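Local atomic coordinates of listeriolysin O (Listeria monocytogenes, PDB entry 4CDB), a protein that binds cholesterol-containing host membranes, changes conformation and inserts as an oligomeric pore complex that lyses the cell. Residues 57-62 / 375-380. Residues are numbered along the deposited sequence; the frame is centred on the assembly and turned at random.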
ATOM      1  N   GLY A  57     -13.618 -27.338  -1.865  1.00 91.24           N
ATOM      2  CA  GLY A  57     -14.925 -27.235  -1.240  1.00 90.05           C
ATOM      3  C   GLY A  57     -16.038 -27.049  -2.252  1.00 88.41           C
ATOM      4  O   GLY A  57     -16.124 -27.780  -3.240  1.00 90.32           O
ATOM      5  N   ASN A  58     -16.895 -26.064  -2.005  1.00 84.77           N
ATOM      6  CA  ASN A  58     -17.998 -25.764  -2.907  1.00 78.18           C
ATOM      7  C   ASN A  58     -17.607 -24.752  -3.977  1.00 72.14           C
ATOM      8  O   ASN A  58     -18.472 -24.140  -4.607  1.00 66.63           O
ATOM      9  CB  ASN A  58     -19.208 -25.251  -2.123  1.00 80.48           C
ATOM     10  CG  ASN A  58     -18.880 -24.040  -1.261  1.00 85.07           C
ATOM     11  OD1 ASN A  58     -17.760 -23.526  -1.281  1.00 85.82           O
ATOM     12  ND2 ASN A  58     -19.866 -23.574  -0.504  1.00 87.53           N
ATOM     13  N   GLU A  59     -16.304 -24.575  -4.176  1.00 71.62           N
ATOM     14  CA  GLU A  59     -15.803 -23.575  -5.114  1.00 68.61           C
ATOM     15  C   GLU A  59     -14.715 -24.109  -6.044  1.00 63.45           C
ATOM     16  O   GLU A  59     -14.103 -25.145  -5.779  1.00 64.22           O
ATOM     17  CB  GLU A  59     -15.268 -22.356  -4.358  1.00 68.78           C
ATOM     18  CG  GLU A  59     -16.333 -21.516  -3.674  1.00 73.72           C
ATOM     19  CD  GLU A  59     -15.753 -20.290  -2.993  1.00 78.40           C
ATOM     20  OE1 GLU A  59     -14.568 -20.327  -2.596  1.00 76.93           O
ATOM     21  OE2 GLU A  59     -16.483 -19.286  -2.857  1.00 81.64           O
ATOM     22  N   TYR A  60     -14.489 -23.384  -7.136  1.00 57.53           N
ATOM     23  CA  TYR A  60     -13.363 -23.643  -8.025  1.00 53.04           C
ATOM     24  C   TYR A  60     -12.501 -22.390  -8.074  1.00 52.33           C
ATOM     25  O   TYR A  60     -13.001 -21.298  -8.363  1.00 47.04           O
ATOM     26  CB  TYR A  60     -13.845 -24.000  -9.430  1.00 44.22           C
ATOM     27  CG  TYR A  60     -12.745 -24.508 -10.335  1.00 48.68           C
ATOM     28  CD1 TYR A  60     -12.375 -25.846 -10.320  1.00 52.04           C
ATOM     29  CD2 TYR A  60     -12.076 -23.652 -11.203  1.00 45.83           C
ATOM     30  CE1 TYR A  60     -11.371 -26.319 -11.142  1.00 54.63           C
ATOM     31  CE2 TYR A  60     -11.070 -24.117 -12.030  1.00 43.53           C
ATOM     32  CZ  TYR A  60     -10.722 -25.452 -11.995  1.00 51.91           C
ATOM     33  OH  TYR A  60      -9.722 -25.922 -12.817  1.00 54.39           O
ATOM     34  N   ILE A  61     -11.211 -22.545  -7.789  1.00 54.03           N
ATOM     35  CA  ILE A  61     -10.315 -21.399  -7.673  1.00 52.00           C
ATOM     36  C   ILE A  61      -9.356 -21.284  -8.856  1.00 50.47           C
ATOM     37  O   ILE A  61      -8.636 -22.231  -9.183  1.00 52.79           O
ATOM     38  CB  ILE A  61      -9.486 -21.456  -6.370  1.00 55.19           C
ATOM     39  CG1 ILE A  61     -10.402 -21.634  -5.157  1.00 55.51           C
ATOM     40  CG2 ILE A  61      -8.638 -20.198  -6.223  1.00 53.31           C
ATOM     41  CD1 ILE A  61     -11.352 -20.477  -4.930  1.00 55.16           C
ATOM     42  N   VAL A  62      -9.351 -20.115  -9.492  1.00 42.04           N
ATOM     43  CA  VAL A  62      -8.404 -19.828 -10.560  1.00 44.49           C
ATOM     44  C   VAL A  62      -7.364 -18.812 -10.076  1.00 48.23           C
ATOM     45  O   VAL A  62      -7.715 -17.718  -9.635  1.00 47.25           O
ATOM     46  CB  VAL A  62      -9.117 -19.288 -11.821  1.00 41.95           C
ATOM     47  CG1 VAL A  62      -8.101 -18.968 -12.899  1.00 38.65           C
ATOM     48  CG2 VAL A  62     -10.144 -20.296 -12.338  1.00 42.25           C
ATOM     49  N   ALA A 375     -12.896 -16.839  -7.652  1.00 57.57           N
ATOM     50  CA  ALA A 375     -13.627 -17.941  -7.035  1.00 57.18           C
ATOM     51  C   ALA A 375     -14.951 -18.204  -7.746  1.00 56.21           C
ATOM     52  O   ALA A 375     -15.769 -17.298  -7.913  1.00 53.70           O
ATOM     53  CB  ALA A 375     -13.862 -17.661  -5.557  1.00 55.53           C
ATOM     54  N   TYR A 376     -15.158 -19.448  -8.166  1.00 55.00           N
ATOM     55  CA  TYR A 376     -16.401 -19.833  -8.827  1.00 54.04           C
ATOM     56  C   TYR A 376     -17.176 -20.832  -7.973  1.00 51.31           C
ATOM     57  O   TYR A 376     -16.710 -21.947  -7.734  1.00 50.37           O
ATOM     58  CB  TYR A 376     -16.111 -20.422 -10.209  1.00 51.95           C
ATOM     59  CG  TYR A 376     -15.464 -19.449 -11.171  1.00 54.07           C
ATOM     60  CD1 TYR A 376     -14.083 -19.302 -11.216  1.00 56.90           C
ATOM     61  CD2 TYR A 376     -16.233 -18.683 -12.038  1.00 52.26           C
ATOM     62  CE1 TYR A 376     -13.486 -18.417 -12.094  1.00 53.20           C
ATOM     63  CE2 TYR A 376     -15.644 -17.795 -12.920  1.00 56.41           C
ATOM     64  CZ  TYR A 376     -14.270 -17.666 -12.942  1.00 55.45           C
ATOM     65  OH  TYR A 376     -13.676 -16.785 -13.816  1.00 60.62           O
ATOM     66  N   THR A 377     -18.359 -20.430  -7.519  1.00 47.48           N
ATOM     67  CA  THR A 377     -19.172 -21.272  -6.644  1.00 56.73           C
ATOM     68  C   THR A 377     -19.875 -22.381  -7.427  1.00 53.90           C
ATOM     69  O   THR A 377     -20.319 -22.167  -8.556  1.00 49.02           O
ATOM     70  CB  THR A 377     -20.227 -20.441  -5.885  1.00 61.34           C
ATOM     71  OG1 THR A 377     -19.618 -19.256  -5.358  1.00 66.09           O
ATOM     72  CG2 THR A 377     -20.833 -21.248  -4.743  1.00 61.53           C
ATOM     73  N   ASP A 378     -19.970 -23.563  -6.822  1.00 55.02           N
ATOM     74  CA  ASP A 378     -20.680 -24.688  -7.426  1.00 56.23           C
ATOM     75  C   ASP A 378     -22.164 -24.369  -7.559  1.00 55.00           C
ATOM     76  O   ASP A 378     -22.658 -23.419  -6.951  1.00 54.69           O
ATOM     77  CB  ASP A 378     -20.503 -25.957  -6.589  1.00 60.12           C
ATOM     78  CG  ASP A 378     -19.082 -26.480  -6.614  1.00 68.21           C
ATOM     79  OD1 ASP A 378     -18.330 -26.113  -7.541  1.00 72.98           O
ATOM     80  OD2 ASP A 378     -18.719 -27.264  -5.713  1.00 70.44           O
ATOM     81  N   GLY A 379     -22.871 -25.169  -8.351  1.00 47.99           N
ATOM     82  CA  GLY A 379     -24.291 -24.963  -8.567  1.00 43.88           C
ATOM     83  C   GLY A 379     -25.045 -26.242  -8.878  1.00 48.25           C
ATOM     84  O   GLY A 379     -24.446 -27.260  -9.229  1.00 50.98           O
ATOM     85  N   LYS A 380     -26.366 -26.188  -8.748  1.00 47.37           N
ATOM     86  CA  LYS A 380     -27.207 -27.350  -9.002  1.00 46.46           C
ATOM     87  C   LYS A 380     -28.276 -27.034 -10.042  1.00 45.83           C
ATOM     88  O   LYS A 380     -28.776 -25.910 -10.110  1.00 46.95           O
ATOM     89  CB  LYS A 380     -27.873 -27.824  -7.706  1.00 44.55           C
ATOM     90  CG  LYS A 380     -26.899 -28.282  -6.628  1.00 46.55           C
ATOM     91  CD  LYS A 380     -27.625 -28.646  -5.339  1.00 45.11           C
ATOM     92  CE  LYS A 380     -28.659 -29.732  -5.584  1.00 44.43           C
ATOM     93  NZ  LYS A 380     -29.384 -30.107  -4.340  1.00 49.19           N
TER
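An antiparallel strand pair in domain 2, the elongated beta-sheet domain of cholesterol-dependent cytolysins, joins Glu59, Tyr60 and Ile61 to Thr377, Tyr376 and Ala375. This domain links the pore-forming body to the C-terminal membrane-binding beta sandwich, and the pair lies at its sandwich end. Tyr60 and Tyr376 form the hydrogen-bonded pair. Tyr60 N donates a hydrogen bond to Tyr376 O at 2.7 Å, and Tyr376 N returns one to Tyr60 O at 2.8 Å. A third bond, from Asp378 N to Asn58 O (2.7 Å, 164° at the hydrogen), extends the pairing past the strand end. Tyr60 and Tyr376 point to one face of the sheet; Glu59, Ile61, Ala375 and Thr377 point to the opposite one. Tyr376 CG is anti to the carbonyl carbon, beside the backbone N (chi1 -63°), and Tyr60 O lies at the ring edge, in plane, 3.6 Å from Tyr376 CD1. Val62 CG2 meets Tyr376 CE1 obliquely at 3.8 Å. Ile61 CD1 packs on Ala375 CB at 3.8 Å. The Glu59 chain is extended beyond CG, and its OE1 lies 4.0 Å from Ala375 CB. Asp378 OD2 forms a salt bridge with Lys55 of strand 52-56, which also pairs with strand 59-74. Tyr60 and Val62 touch Tyr402 of strand 391-402.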